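Local coordinates for protein putative metal-dependent phosphoesterase (Bifidobacterium adolescentis, PDB 3O0F) that hydrolyses phosphoesters with a cluster of three metal ions, binds adenosine monophosphate beside them, and may act as a 5'-3' exonuclease, at residues G197-A202 with G226-E231; G73-A78 with H86-Q91; T21-G26 with V136-R141; R112-M117 with T142-P147. All blocks are in the same frame, centred on the assembly; numbering follows the deposited sequence.

Interaction 1 (G197-A202 with G226-E231); sequences GVVVAA and GLDGLE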
loop_
_atom_site.group_PDB
_atom_site.type_symbol
_atom_site.label_atom_id
_atom_site.label_comp_id
_atom_site.label_asym_id
_atom_site.label_seq_id
_atom_site.Cartn_x
_atom_site.Cartn_y
_atom_site.Cartn_z
ATOM N N GLY A 197 -4.984 9.171 12.959
ATOM C CA GLY A 197 -5.403 8.103 12.058
ATOM C C GLY A 197 -5.519 6.714 12.666
ATOM O O GLY A 197 -5.291 6.485 13.857
ATOM N N VAL A 198 -5.775 5.761 11.781
ATOM C CA VAL A 198 -5.982 4.371 12.114
ATOM C C VAL A 198 -4.922 3.629 11.335
ATOM O O VAL A 198 -4.754 3.808 10.119
ATOM C CB VAL A 198 -7.421 3.911 11.732
ATOM C CG1 VAL A 198 -7.669 2.381 12.006
ATOM C CG2 VAL A 198 -8.430 4.784 12.463
ATOM N N VAL A 199 -4.220 2.755 12.029
ATOM C CA VAL A 199 -3.083 2.052 11.441
ATOM C C VAL A 199 -3.264 0.527 11.484
ATOM O O VAL A 199 -3.610 -0.070 12.515
ATOM C CB VAL A 199 -1.702 2.540 12.062
ATOM C CG1 VAL A 199 -1.660 2.319 13.537
ATOM C CG2 VAL A 199 -0.543 1.843 11.354
ATOM N N VAL A 200 -3.009 -0.109 10.348
ATOM C CA VAL A 200 -3.253 -1.561 10.163
ATOM C C VAL A 200 -1.983 -2.175 9.541
ATOM O O VAL A 200 -1.455 -1.605 8.620
ATOM C CB VAL A 200 -4.482 -1.761 9.225
ATOM C CG1 VAL A 200 -4.650 -3.254 8.791
ATOM C CG2 VAL A 200 -5.773 -1.166 9.858
ATOM N N ALA A 201 -1.496 -3.313 10.048
ATOM C CA ALA A 201 -0.358 -4.011 9.438
ATOM C C ALA A 201 -0.873 -4.744 8.158
ATOM O O ALA A 201 -1.812 -5.529 8.220
ATOM C CB ALA A 201 0.281 -5.022 10.461
ATOM N N ALA A 202 -0.287 -4.405 7.008
ATOM C CA ALA A 202 -0.673 -4.956 5.688
ATOM C C ALA A 202 -0.025 -6.344 5.435
ATOM O O ALA A 202 1.107 -6.573 5.835
ATOM C CB ALA A 202 -0.263 -3.995 4.561
ATOM N N GLY A 226 0.202 1.308 19.685
ATOM C CA GLY A 226 -1.100 1.800 19.166
ATOM C C GLY A 226 -1.647 1.172 17.866
ATOM O O GLY A 226 -2.567 1.707 17.279
ATOM N N LEU A 227 -1.117 0.031 17.409
ATOM C CA LEU A 227 -1.633 -0.634 16.187
ATOM C C LEU A 227 -3.115 -0.918 16.309
ATOM O O LEU A 227 -3.569 -1.509 17.285
ATOM C CB LEU A 227 -0.861 -1.927 15.868
ATOM C CG LEU A 227 -1.267 -2.658 14.583
ATOM C CD1 LEU A 227 -0.762 -1.896 13.323
ATOM C CD2 LEU A 227 -0.699 -4.107 14.597
ATOM N N ASP A 228 -3.897 -0.505 15.316
ATOM C CA ASP A 228 -5.337 -0.701 15.396
ATOM C C ASP A 228 -5.788 -2.050 14.842
ATOM O O ASP A 228 -6.822 -2.570 15.250
ATOM C CB ASP A 228 -6.051 0.404 14.639
ATOM C CG ASP A 228 -5.865 1.758 15.275
ATOM O OD1 ASP A 228 -6.637 2.047 16.201
ATOM O OD2 ASP A 228 -4.973 2.531 14.814
ATOM N N GLY A 229 -5.074 -2.575 13.840
ATOM C CA GLY A 229 -5.578 -3.736 13.100
ATOM C C GLY A 229 -4.571 -4.511 12.270
ATOM O O GLY A 229 -3.426 -4.112 12.113
ATOM N N LEU A 230 -5.064 -5.613 11.727
ATOM C CA LEU A 230 -4.332 -6.569 10.884
ATOM C C LEU A 230 -5.152 -6.864 9.635
ATOM O O LEU A 230 -6.344 -7.139 9.728
ATOM C CB LEU A 230 -4.183 -7.887 11.651
ATOM C CG LEU A 230 -3.359 -7.827 12.949
ATOM C CD1 LEU A 230 -3.296 -9.205 13.614
ATOM C CD2 LEU A 230 -1.963 -7.291 12.661
ATOM N N GLU A 231 -4.504 -6.776 8.474
ATOM C CA GLU A 231 -5.082 -7.150 7.216
ATOM C C GLU A 231 -4.950 -8.655 7.101
ATOM O O GLU A 231 -3.833 -9.170 6.996
ATOM C CB GLU A 231 -4.317 -6.455 6.077
ATOM C CG GLU A 231 -4.785 -6.866 4.718
ATOM C CD GLU A 231 -4.112 -6.073 3.615
ATOM O OE1 GLU A 231 -2.862 -6.130 3.514
ATOM O OE2 GLU A 231 -4.830 -5.393 2.841
#
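Strands 198-201 and 229-233 run side by side in the central sheet, the two strands of a beta-alpha-beta crossover whose helix 216-225 ends in a Schellman motif at Gly226; the positive phi there suits glycine. The tight part is the backbone. Ala201 N donates to Gly229 O (2.9 Å), and Glu231 N meets Ala201 O nearly along its C=O axis at 3.0 Å. Gly229 belongs opposite Val200 because a beta carbon would press on Val200 CG2. On one face Ala201 CB packs against Leu230 CD2 (3.9 Å), a small residue against a branched one. The loose side is Gly226, partly exposed and making little contact, and the weak bond from Gly229 N to Val199 O. Asp228 grips firmly: its N donates to Val199 O, while its side chain, CG anti to the carbonyl carbon, brings OD2 2.9 Å from Val199 N, which meets it from above the carboxylate plane in a nearly straight bond (170°). Lys193 and Arg287 form salt bridges to this carboxylate and probably keep it ionised. At the other end, extended Glu231 accepts from His203 N and bonds to His18 ND1, so its charge would probably polarise the imidazole of His18, an iron ligand.

Interaction 2 (G73-A78 with H86-Q91); sequences GTEITA and HMLAFQ. With FE (Fe (III) ion), chain D; FE (Fe (III) ion), chain E.
Two ferric ions lie against one face of the hairpin formed by strands 70-80 and 83-90, bridged by the carboxylate of Glu75. Glu75 OE2 binds one iron at 2.1 Å and Glu75 OE1 the other at 2.2 Å, and a water also spans the pair. His86 ND1 joins the first iron at 2.4 Å; its closeness to Glu75 OE2 reflects that shared metal, and OE2 sits at the edge of the imidazole, whose plane stands 87° from the carboxylate. His203 adds to this iron, whereas His18, His20 and Asp261 serve its partner. Extended Glu75, with CG anti to the backbone N (chi1 180°), reaches out to the metals, while His86 turns CG anti to the carbonyl carbon. An alanine in place of His86 would remove an iron ligand and would probably weaken that metal site and disturb the adjoining nucleotide pocket.

Behind these ligands stands the antiparallel pairing. Ile76 N to Met87 O is short and almost straight (2.7 Å, 178°), and Thr74 and Ala89 form the next hydrogen-bonded pair. On the face turned from the iron, Ile76 CD1 rests on Ala89 CB at 3.7 Å, a small partner suited to the branched chain. Gly73 is needed opposite Phe90, since a beta carbon would clash with the ring. The carboxylate would probably offset part of the irons' charge, while the water held between both is likely to lose a proton readily.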
loop_
_atom_site.group_PDB
_atom_site.type_symbol
_atom_site.label_atom_id
_atom_site.label_comp_id
_atom_site.label_asym_id
_atom_site.label_seq_id
_atom_site.Cartn_x
_atom_site.Cartn_y
_atom_site.Cartn_z
ATOM N N GLY A 73 -6.624 6.830 2.521
ATOM C CA GLY A 73 -5.565 6.037 3.102
ATOM C C GLY A 73 -4.228 6.144 2.401
ATOM O O GLY A 73 -4.078 6.789 1.367
ATOM N N THR A 74 -3.235 5.514 2.999
ATOM C CA THR A 74 -1.857 5.550 2.478
ATOM C C THR A 74 -1.199 4.244 2.892
ATOM O O THR A 74 -1.422 3.774 4.005
ATOM C CB THR A 74 -1.056 6.688 3.094
ATOM O OG1 THR A 74 -1.594 7.944 2.706
ATOM C CG2 THR A 74 0.436 6.607 2.664
ATOM N N GLU A 75 -0.383 3.642 2.035
ATOM C CA GLU A 75 0.394 2.472 2.447
ATOM C C GLU A 75 1.816 2.964 2.730
ATOM O O GLU A 75 2.513 3.481 1.861
ATOM C CB GLU A 75 0.389 1.363 1.379
ATOM C CG GLU A 75 1.193 0.196 1.839
ATOM C CD GLU A 75 1.023 -1.069 0.997
ATOM O OE1 GLU A 75 0.460 -0.978 -0.057
ATOM O OE2 GLU A 75 1.382 -2.170 1.470
ATOM N N ILE A 76 2.223 2.838 3.979
ATOM C CA ILE A 76 3.472 3.422 4.420
ATOM C C ILE A 76 4.532 2.331 4.447
ATOM O O ILE A 76 4.359 1.284 5.105
ATOM C CB ILE A 76 3.349 4.049 5.827
ATOM C CG1 ILE A 76 2.188 5.048 5.847
ATOM C CG2 ILE A 76 4.689 4.725 6.246
ATOM C CD1 ILE A 76 1.890 5.646 7.217
ATOM N N THR A 77 5.643 2.624 3.780
ATOM C CA THR A 77 6.798 1.728 3.756
ATOM C C THR A 77 7.547 1.814 5.094
ATOM O O THR A 77 7.879 2.902 5.545
ATOM C CB THR A 77 7.772 2.178 2.597
ATOM O OG1 THR A 77 7.029 2.421 1.399
ATOM C CG2 THR A 77 8.865 1.134 2.291
ATOM N N ALA A 78 7.806 0.681 5.723
ATOM C CA ALA A 78 8.414 0.658 7.014
ATOM C C ALA A 78 9.288 -0.596 7.183
ATOM O O ALA A 78 9.292 -1.478 6.324
ATOM C CB ALA A 78 7.336 0.768 8.133
ATOM N N HIS A 86 4.697 -3.194 5.542
ATOM C CA HIS A 86 3.854 -2.172 4.977
ATOM C C HIS A 86 2.682 -1.921 5.938
ATOM O O HIS A 86 2.050 -2.870 6.430
ATOM C CB HIS A 86 3.388 -2.631 3.591
ATOM C CG HIS A 86 4.469 -2.568 2.547
ATOM N ND1 HIS A 86 4.216 -2.658 1.197
ATOM C CD2 HIS A 86 5.808 -2.377 2.660
ATOM C CE1 HIS A 86 5.349 -2.555 0.524
ATOM N NE2 HIS A 86 6.331 -2.379 1.389
HETATM N N MSE A 87 2.446 -0.643 6.224
HETATM C CA MSE A 87 1.421 -0.210 7.162
HETATM C C MSE A 87 0.375 0.570 6.385
HETATM O O MSE A 87 0.705 1.543 5.727
HETATM C CB MSE A 87 2.014 0.746 8.172
HETATM C CG MSE A 87 3.269 0.186 8.864
HETATM SE SE MSE A 87 2.907 -0.823 10.466
HETATM C CE MSE A 87 0.999 -1.141 10.412
ATOM N N LEU A 88 -0.881 0.202 6.537
ATOM C CA LEU A 88 -1.988 0.945 5.959
ATOM C C LEU A 88 -2.453 1.958 7.023
ATOM O O LEU A 88 -2.671 1.580 8.184
ATOM C CB LEU A 88 -3.114 -0.034 5.614
ATOM C CG LEU A 88 -2.885 -1.039 4.488
ATOM C CD1 LEU A 88 -4.000 -2.069 4.504
ATOM C CD2 LEU A 88 -2.795 -0.402 3.107
ATOM N N ALA A 89 -2.580 3.218 6.609
ATOM C CA ALA A 89 -2.936 4.345 7.479
ATOM C C ALA A 89 -4.158 4.992 6.902
ATOM O O ALA A 89 -4.154 5.386 5.745
ATOM C CB ALA A 89 -1.821 5.355 7.528
ATOM N N PHE A 90 -5.228 5.045 7.675
ATOM C CA PHE A 90 -6.473 5.603 7.159
ATOM C C PHE A 90 -6.945 6.786 8.017
ATOM O O PHE A 90 -6.767 6.796 9.253
ATOM C CB PHE A 90 -7.581 4.557 7.185
ATOM C CG PHE A 90 -7.309 3.366 6.315
ATOM C CD1 PHE A 90 -7.448 3.461 4.932
ATOM C CD2 PHE A 90 -6.907 2.174 6.875
ATOM C CE1 PHE A 90 -7.152 2.356 4.113
ATOM C CE2 PHE A 90 -6.663 1.053 6.079
ATOM C CZ PHE A 90 -6.776 1.161 4.701
ATOM N N GLN A 91 -7.611 7.712 7.344
ATOM C CA GLN A 91 -8.379 8.782 7.999
ATOM C C GLN A 91 -7.570 9.569 9.006
ATOM O O GLN A 91 -7.977 9.750 10.159
ATOM C CB GLN A 91 -9.665 8.202 8.624
ATOM C CG GLN A 91 -10.611 7.566 7.551
ATOM C CD GLN A 91 -11.223 8.592 6.604
ATOM O OE1 GLN A 91 -11.041 8.516 5.386
ATOM N NE2 GLN A 91 -11.972 9.555 7.164
HETATM FE FE FE D . 2.237 -3.841 0.419
HETATM FE FE FE E . -0.421 -2.481 -1.327
HETATM O O HOH W 1 0.419 -4.134 -0.378
#

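Interaction 3 (T21-G26 with V136-R141); sequences TVFSDG and VKEGER. With ZN (zinc ion), chain C; AMP (adenosine monophosphate), chain B.
This is a loop-to-loop packing contact, joining the loop after strand 15-19 that carries the bidentate zinc ligand Asp25 to the loop between helices 129-133 and 146-155. Its centre is the Phe23 ring. Glu138 CG lies over one face, a CH-pi contact 3.8 Å from the centroid, and the carboxylate beyond, bent back at chi2, stacks with its plane 8° from the ring's. Arg141 CZ presents a guanidinium face to Phe23 CE1 (3.7 Å), the two planes nearly perpendicular, and its NH2 forms a salt bridge with Glu138 OE1 at 3.0 Å. Val22 CG2 packs on Glu138 CG at 3.6 Å. A water accepts from Lys137 N and lies within hydrogen-bonding distance of Val22 O. An alanine at Phe23 would remove the ring and would probably loosen both Glu138 and Arg141. Thr21 OG1 ties the first loop, accepting from Phe23 N as an ST turn. The salt bridge thus satisfies both charges, while Glu138 covers a face of the apolar ring and Arg141 meets its CE1 corner.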
loop_
_atom_site.group_PDB
_atom_site.type_symbol
_atom_site.label_atom_id
_atom_site.label_comp_id
_atom_site.label_asym_id
_atom_site.label_seq_id
_atom_site.Cartn_x
_atom_site.Cartn_y
_atom_site.Cartn_z
ATOM N N THR A 21 -3.059 3.487 -7.299
ATOM C CA THR A 21 -3.351 4.241 -8.488
ATOM C C THR A 21 -2.061 4.726 -9.115
ATOM O O THR A 21 -0.980 4.462 -8.614
ATOM C CB THR A 21 -4.265 5.477 -8.165
ATOM O OG1 THR A 21 -3.494 6.526 -7.547
ATOM C CG2 THR A 21 -5.489 5.043 -7.278
ATOM N N VAL A 22 -2.189 5.482 -10.178
ATOM C CA VAL A 22 -1.054 6.193 -10.785
ATOM C C VAL A 22 -0.277 7.141 -9.862
ATOM O O VAL A 22 0.860 7.462 -10.163
ATOM C CB VAL A 22 -1.518 7.046 -12.052
ATOM C CG1 VAL A 22 -1.908 6.119 -13.213
ATOM C CG2 VAL A 22 -2.623 8.020 -11.703
ATOM N N PHE A 23 -0.864 7.585 -8.748
ATOM C CA PHE A 23 -0.093 8.372 -7.759
ATOM C C PHE A 23 0.957 7.534 -7.021
ATOM O O PHE A 23 1.834 8.084 -6.330
ATOM C CB PHE A 23 -0.992 9.138 -6.817
ATOM C CG PHE A 23 -1.721 10.239 -7.483
ATOM C CD1 PHE A 23 -1.126 11.488 -7.649
ATOM C CD2 PHE A 23 -3.003 10.035 -7.982
ATOM C CE1 PHE A 23 -1.793 12.493 -8.342
ATOM C CE2 PHE A 23 -3.671 11.040 -8.647
ATOM C CZ PHE A 23 -3.053 12.274 -8.815
ATOM N N SER A 24 0.921 6.215 -7.198
ATOM C CA SER A 24 2.109 5.387 -6.899
ATOM C C SER A 24 2.364 4.364 -8.009
ATOM O O SER A 24 2.847 4.741 -9.086
ATOM C CB SER A 24 2.054 4.750 -5.489
ATOM O OG SER A 24 0.904 3.969 -5.253
ATOM N N ASP A 25 2.038 3.089 -7.764
ATOM C CA ASP A 25 2.357 2.032 -8.700
ATOM C C ASP A 25 1.172 1.338 -9.392
ATOM O O ASP A 25 1.353 0.293 -10.016
ATOM C CB ASP A 25 3.314 1.014 -8.070
ATOM C CG ASP A 25 2.774 0.342 -6.813
ATOM O OD1 ASP A 25 1.703 0.740 -6.259
ATOM O OD2 ASP A 25 3.455 -0.641 -6.358
ATOM N N GLY A 26 -0.036 1.896 -9.244
ATOM C CA GLY A 26 -1.200 1.404 -9.948
ATOM C C GLY A 26 -1.167 2.004 -11.358
ATOM O O GLY A 26 -0.345 2.850 -11.648
ATOM N N VAL A 136 6.198 6.929 -14.881
ATOM C CA VAL A 136 5.725 7.664 -13.705
ATOM C C VAL A 136 4.584 8.631 -14.110
ATOM O O VAL A 136 4.857 9.738 -14.584
ATOM C CB VAL A 136 6.917 8.445 -13.100
ATOM C CG1 VAL A 136 6.508 9.267 -11.932
ATOM C CG2 VAL A 136 8.027 7.487 -12.698
ATOM N N LYS A 137 3.326 8.232 -13.896
ATOM C CA LYS A 137 2.212 8.794 -14.653
ATOM C C LYS A 137 1.696 10.122 -14.163
ATOM O O LYS A 137 1.085 10.868 -14.935
ATOM C CB LYS A 137 1.053 7.799 -14.792
ATOM C CG LYS A 137 1.427 6.532 -15.540
ATOM C CD LYS A 137 1.827 6.814 -17.021
ATOM C CE LYS A 137 2.070 5.514 -17.806
ATOM N NZ LYS A 137 2.629 5.803 -19.154
ATOM N N GLU A 138 1.983 10.453 -12.913
ATOM C CA GLU A 138 1.626 11.752 -12.398
ATOM C C GLU A 138 2.824 12.638 -12.086
ATOM O O GLU A 138 2.698 13.588 -11.310
ATOM C CB GLU A 138 0.753 11.570 -11.154
ATOM C CG GLU A 138 -0.608 11.001 -11.449
ATOM C CD GLU A 138 -1.535 12.025 -12.112
ATOM O OE1 GLU A 138 -1.154 13.217 -12.175
ATOM O OE2 GLU A 138 -2.632 11.637 -12.559
ATOM N N GLY A 139 3.980 12.316 -12.659
ATOM C CA GLY A 139 5.220 13.090 -12.481
ATOM C C GLY A 139 5.715 13.185 -11.053
ATOM O O GLY A 139 5.740 12.171 -10.315
ATOM N N GLU A 140 6.062 14.409 -10.631
ATOM C CA GLU A 140 6.506 14.661 -9.256
ATOM C C GLU A 140 5.500 14.144 -8.209
ATOM O O GLU A 140 5.892 13.856 -7.084
ATOM C CB GLU A 140 6.792 16.157 -9.009
ATOM N N ARG A 141 4.229 13.986 -8.585
ATOM C CA ARG A 141 3.190 13.596 -7.636
ATOM C C ARG A 141 3.040 12.073 -7.494
ATOM O O ARG A 141 2.220 11.605 -6.703
ATOM C CB ARG A 141 1.856 14.232 -8.002
ATOM C CG ARG A 141 1.788 15.732 -7.712
ATOM C CD ARG A 141 0.362 16.260 -7.775
ATOM N NE ARG A 141 -0.205 16.003 -9.096
ATOM C CZ ARG A 141 -1.504 16.025 -9.400
ATOM N NH1 ARG A 141 -2.419 16.319 -8.492
ATOM N NH2 ARG A 141 -1.892 15.743 -10.640
HETATM ZN ZN ZN C . 1.926 -1.041 -4.761
HETATM P P AMP B . 9.860 -1.022 -3.850
HETATM O O1P AMP B . 9.084 -0.564 -2.670
HETATM O O2P AMP B . 10.246 0.167 -4.692
HETATM O O3P AMP B . 11.022 -1.964 -3.530
HETATM O "O5'" AMP B . 8.842 -1.871 -4.756
HETATM C "C5'" AMP B . 8.347 -3.103 -4.293
HETATM C "C4'" AMP B . 6.861 -3.069 -4.480
HETATM O "O4'" AMP B . 6.468 -3.300 -5.860
HETATM C "C3'" AMP B . 6.186 -4.136 -3.625
HETATM O "O3'" AMP B . 5.530 -3.498 -2.537
HETATM C "C2'" AMP B . 5.167 -4.638 -4.634
HETATM O "O2'" AMP B . 4.183 -5.635 -4.358
HETATM C "C1'" AMP B . 5.089 -3.660 -5.797
HETATM N N9 AMP B . 4.569 -4.269 -7.035
HETATM C C8 AMP B . 3.732 -3.666 -7.881
HETATM N N7 AMP B . 3.451 -4.479 -8.921
HETATM C C5 AMP B . 4.121 -5.629 -8.743
HETATM C C6 AMP B . 4.263 -6.904 -9.465
HETATM N N6 AMP B . 3.600 -7.139 -10.644
HETATM N N1 AMP B . 5.089 -7.822 -8.924
HETATM C C2 AMP B . 5.763 -7.636 -7.775
HETATM N N3 AMP B . 5.672 -6.503 -7.065
HETATM C C4 AMP B . 4.872 -5.488 -7.489
HETATM O O HOH W 2 2.606 6.198 -12.079
#

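Interaction 4 (R112-M117 with T142-P147); sequences RRTKRM and TTIGRP. With AMP (adenosine monophosphate), chain B; EDO (1,2-ethanediol), chain H.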
loop_
_atom_site.group_PDB
_atom_site.type_symbol
_atom_site.label_atom_id
_atom_site.label_comp_id
_atom_site.label_asym_id
_atom_site.label_seq_id
_atom_site.Cartn_x
_atom_site.Cartn_y
_atom_site.Cartn_z
ATOM N N ARG A 112 16.060 8.587 -4.948
ATOM C CA ARG A 112 17.501 8.450 -4.955
ATOM C C ARG A 112 17.920 7.014 -5.222
ATOM O O ARG A 112 18.792 6.752 -6.043
ATOM C CB ARG A 112 18.040 8.884 -3.598
ATOM C CG ARG A 112 19.506 9.191 -3.604
ATOM C CD ARG A 112 19.946 9.776 -2.278
ATOM N NE ARG A 112 20.641 8.786 -1.476
ATOM C CZ ARG A 112 21.867 8.358 -1.747
ATOM N NH1 ARG A 112 22.508 8.834 -2.803
ATOM N NH2 ARG A 112 22.446 7.459 -0.971
ATOM N N ARG A 113 17.273 6.098 -4.506
ATOM C CA ARG A 113 17.511 4.675 -4.608
ATOM C C ARG A 113 17.178 4.124 -6.001
ATOM O O ARG A 113 17.876 3.242 -6.541
ATOM C CB ARG A 113 16.582 3.998 -3.596
ATOM C CG ARG A 113 16.922 2.626 -3.125
ATOM C CD ARG A 113 16.282 1.473 -3.905
ATOM N NE ARG A 113 14.900 1.637 -4.295
ATOM C CZ ARG A 113 13.951 0.695 -4.212
ATOM N NH1 ARG A 113 14.169 -0.521 -3.718
ATOM N NH2 ARG A 113 12.739 1.000 -4.621
ATOM N N THR A 114 16.057 4.594 -6.539
ATOM C CA THR A 114 15.501 4.024 -7.754
ATOM C C THR A 114 16.363 4.496 -8.929
ATOM O O THR A 114 16.637 3.728 -9.839
ATOM C CB THR A 114 13.984 4.349 -7.872
ATOM O OG1 THR A 114 13.286 3.748 -6.758
ATOM C CG2 THR A 114 13.379 3.784 -9.164
ATOM N N LYS A 115 16.847 5.733 -8.853
ATOM C CA LYS A 115 17.818 6.246 -9.820
ATOM C C LYS A 115 19.095 5.402 -9.804
ATOM O O LYS A 115 19.605 5.038 -10.844
ATOM C CB LYS A 115 18.198 7.691 -9.511
ATOM C CG LYS A 115 17.203 8.730 -9.935
ATOM C CD LYS A 115 17.718 10.148 -9.593
ATOM C CE LYS A 115 16.924 11.240 -10.313
ATOM N NZ LYS A 115 16.980 12.544 -9.583
ATOM N N ARG A 116 19.608 5.080 -8.619
ATOM C CA ARG A 116 20.885 4.345 -8.537
ATOM C C ARG A 116 20.702 2.942 -9.083
ATOM O O ARG A 116 21.574 2.436 -9.755
ATOM C CB ARG A 116 21.458 4.322 -7.111
ATOM C CG ARG A 116 22.275 5.594 -6.757
ATOM C CD ARG A 116 22.857 5.579 -5.332
ATOM N NE ARG A 116 21.803 5.700 -4.313
ATOM C CZ ARG A 116 21.681 4.940 -3.214
ATOM N NH1 ARG A 116 22.582 3.987 -2.938
ATOM N NH2 ARG A 116 20.650 5.144 -2.374
HETATM N N MSE A 117 19.536 2.347 -8.840
HETATM C CA MSE A 117 19.188 1.064 -9.451
HETATM C C MSE A 117 19.141 1.113 -10.954
HETATM O O MSE A 117 19.606 0.186 -11.591
HETATM C CB MSE A 117 17.846 0.566 -8.948
HETATM C CG MSE A 117 17.950 -0.071 -7.607
HETATM SE SE MSE A 117 16.346 -1.044 -7.135
HETATM C CE MSE A 117 16.167 -2.325 -8.640
ATOM N N THR A 142 3.816 11.325 -8.281
ATOM C CA THR A 142 3.867 9.886 -8.210
ATOM C C THR A 142 5.016 9.453 -7.296
ATOM O O THR A 142 6.138 9.889 -7.459
ATOM C CB THR A 142 4.067 9.242 -9.605
ATOM O OG1 THR A 142 2.890 9.441 -10.422
ATOM C CG2 THR A 142 4.358 7.743 -9.489
ATOM N N THR A 143 4.713 8.586 -6.340
ATOM C CA THR A 143 5.717 7.899 -5.513
ATOM C C THR A 143 6.378 6.778 -6.305
ATOM O O THR A 143 5.737 5.773 -6.628
ATOM C CB THR A 143 5.069 7.253 -4.291
ATOM O OG1 THR A 143 4.402 8.246 -3.504
ATOM C CG2 THR A 143 6.119 6.521 -3.431
ATOM N N ILE A 144 7.677 6.931 -6.578
ATOM C CA ILE A 144 8.395 6.048 -7.486
ATOM C C ILE A 144 8.968 4.826 -6.760
ATOM O O ILE A 144 9.298 4.876 -5.580
ATOM C CB ILE A 144 9.564 6.799 -8.106
ATOM C CG1 ILE A 144 10.002 6.160 -9.436
ATOM C CG2 ILE A 144 10.735 6.838 -7.102
ATOM C CD1 ILE A 144 10.970 7.039 -10.271
ATOM N N GLY A 145 9.143 3.732 -7.483
ATOM C CA GLY A 145 9.828 2.587 -6.920
ATOM C C GLY A 145 10.138 1.574 -7.995
ATOM O O GLY A 145 10.152 1.899 -9.182
ATOM N N ARG A 146 10.383 0.334 -7.575
ATOM C CA ARG A 146 10.693 -0.747 -8.535
ATOM C C ARG A 146 9.627 -1.021 -9.593
ATOM O O ARG A 146 9.983 -1.371 -10.723
ATOM C CB ARG A 146 11.110 -2.026 -7.801
ATOM C CG ARG A 146 12.528 -1.928 -7.210
ATOM C CD ARG A 146 12.631 -2.705 -5.932
ATOM N NE ARG A 146 12.460 -4.122 -6.125
ATOM C CZ ARG A 146 11.833 -4.959 -5.302
ATOM N NH1 ARG A 146 11.229 -4.550 -4.203
ATOM N NH2 ARG A 146 11.776 -6.242 -5.623
ATOM N N PRO A 147 8.326 -0.888 -9.270
ATOM C CA PRO A 147 7.356 -1.131 -10.342
ATOM C C PRO A 147 7.524 -0.293 -11.601
ATOM O O PRO A 147 7.243 -0.788 -12.678
ATOM C CB PRO A 147 6.016 -0.806 -9.680
ATOM C CG PRO A 147 6.218 -1.180 -8.286
ATOM C CD PRO A 147 7.631 -0.713 -7.974
HETATM P P AMP B . 9.860 -1.022 -3.850
HETATM O O1P AMP B . 9.084 -0.564 -2.670
HETATM O O2P AMP B . 10.246 0.167 -4.692
HETATM O O3P AMP B . 11.022 -1.964 -3.530
HETATM O "O5'" AMP B . 8.842 -1.871 -4.756
HETATM C "C5'" AMP B . 8.347 -3.103 -4.293
HETATM C "C4'" AMP B . 6.861 -3.069 -4.480
HETATM O "O4'" AMP B . 6.468 -3.300 -5.860
HETATM C "C3'" AMP B . 6.186 -4.136 -3.625
HETATM O "O3'" AMP B . 5.530 -3.498 -2.537
HETATM C "C2'" AMP B . 5.167 -4.638 -4.634
HETATM O "O2'" AMP B . 4.183 -5.635 -4.358
HETATM C "C1'" AMP B . 5.089 -3.660 -5.797
HETATM N N9 AMP B . 4.569 -4.269 -7.035
HETATM C C8 AMP B . 3.732 -3.666 -7.881
HETATM N N7 AMP B . 3.451 -4.479 -8.921
HETATM C C5 AMP B . 4.121 -5.629 -8.743
HETATM C C6 AMP B . 4.263 -6.904 -9.465
HETATM N N6 AMP B . 3.600 -7.139 -10.644
HETATM N N1 AMP B . 5.089 -7.822 -8.924
HETATM C C2 AMP B . 5.763 -7.636 -7.775
HETATM N N3 AMP B . 5.672 -6.503 -7.065
HETATM C C4 AMP B . 4.872 -5.488 -7.489
HETATM C C1 EDO H . 5.958 1.099 -5.263
HETATM O O1 EDO H . 6.966 0.917 -4.267
HETATM C C2 EDO H . 6.188 2.401 -6.020
HETATM O O2 EDO H . 5.579 3.455 -5.257
#
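Arg113 and Arg146 approach the phosphate of adenosine monophosphate from helix 97-124 and from the segment leading into helix 146-155. Arg113 sets CG anti to the backbone N (chi1 -159°), then bends at chi2 and chi3, so that NH2 donates to O2P at 2.6 Å. Arg146, with CG anti to the carbonyl carbon and similarly bent, sends NH1 to O3P at 2.7 Å in a nearly straight bond (173°). This is the phosphate end of a PHP-domain nucleotide pocket, to which Arg110 and Ser163 also contribute; Arg146 N gives O2P a second donor at 2.9 Å. Gly145 must lack a side chain, as a beta carbon would strike O2P. The guanidinium planes stand 77° apart, and the shared phosphate probably eases their like charges. Selenomethionine Met117, bent at chi3, lays SE over one face of the Arg113 guanidinium, toward its rim, and 3.9 Å from Arg146 CG. Thr114, its OG1 bonded back to Arg110 O, turns that atom to 3.7 Å from Gly145 CA, a compact residue for this close approach.

Interactions 1 and 2 occupy neighbouring parts of the seven-stranded mixed sheet, their centres 8 Å apart, with strand 83-90 paired to strand 198-201; Val200 N to Leu88 O is a probable hydrogen bond between them. Interactions 3 and 4, centres 12 Å apart, also touch, through Val22 with Thr142 and Phe23 with Thr143. Their centres lie about 25 and 26 Å from that of interaction 1, across the chain's centre. Along the sequence 73-78 and 86-91 fall between the two segments of interaction 3, whose segments alternate with those of interaction 4, while interaction 1 comes last. The metal-bearing sheet and the nucleotide-binding loops and helices thus converge on one active site from different parts of the chain.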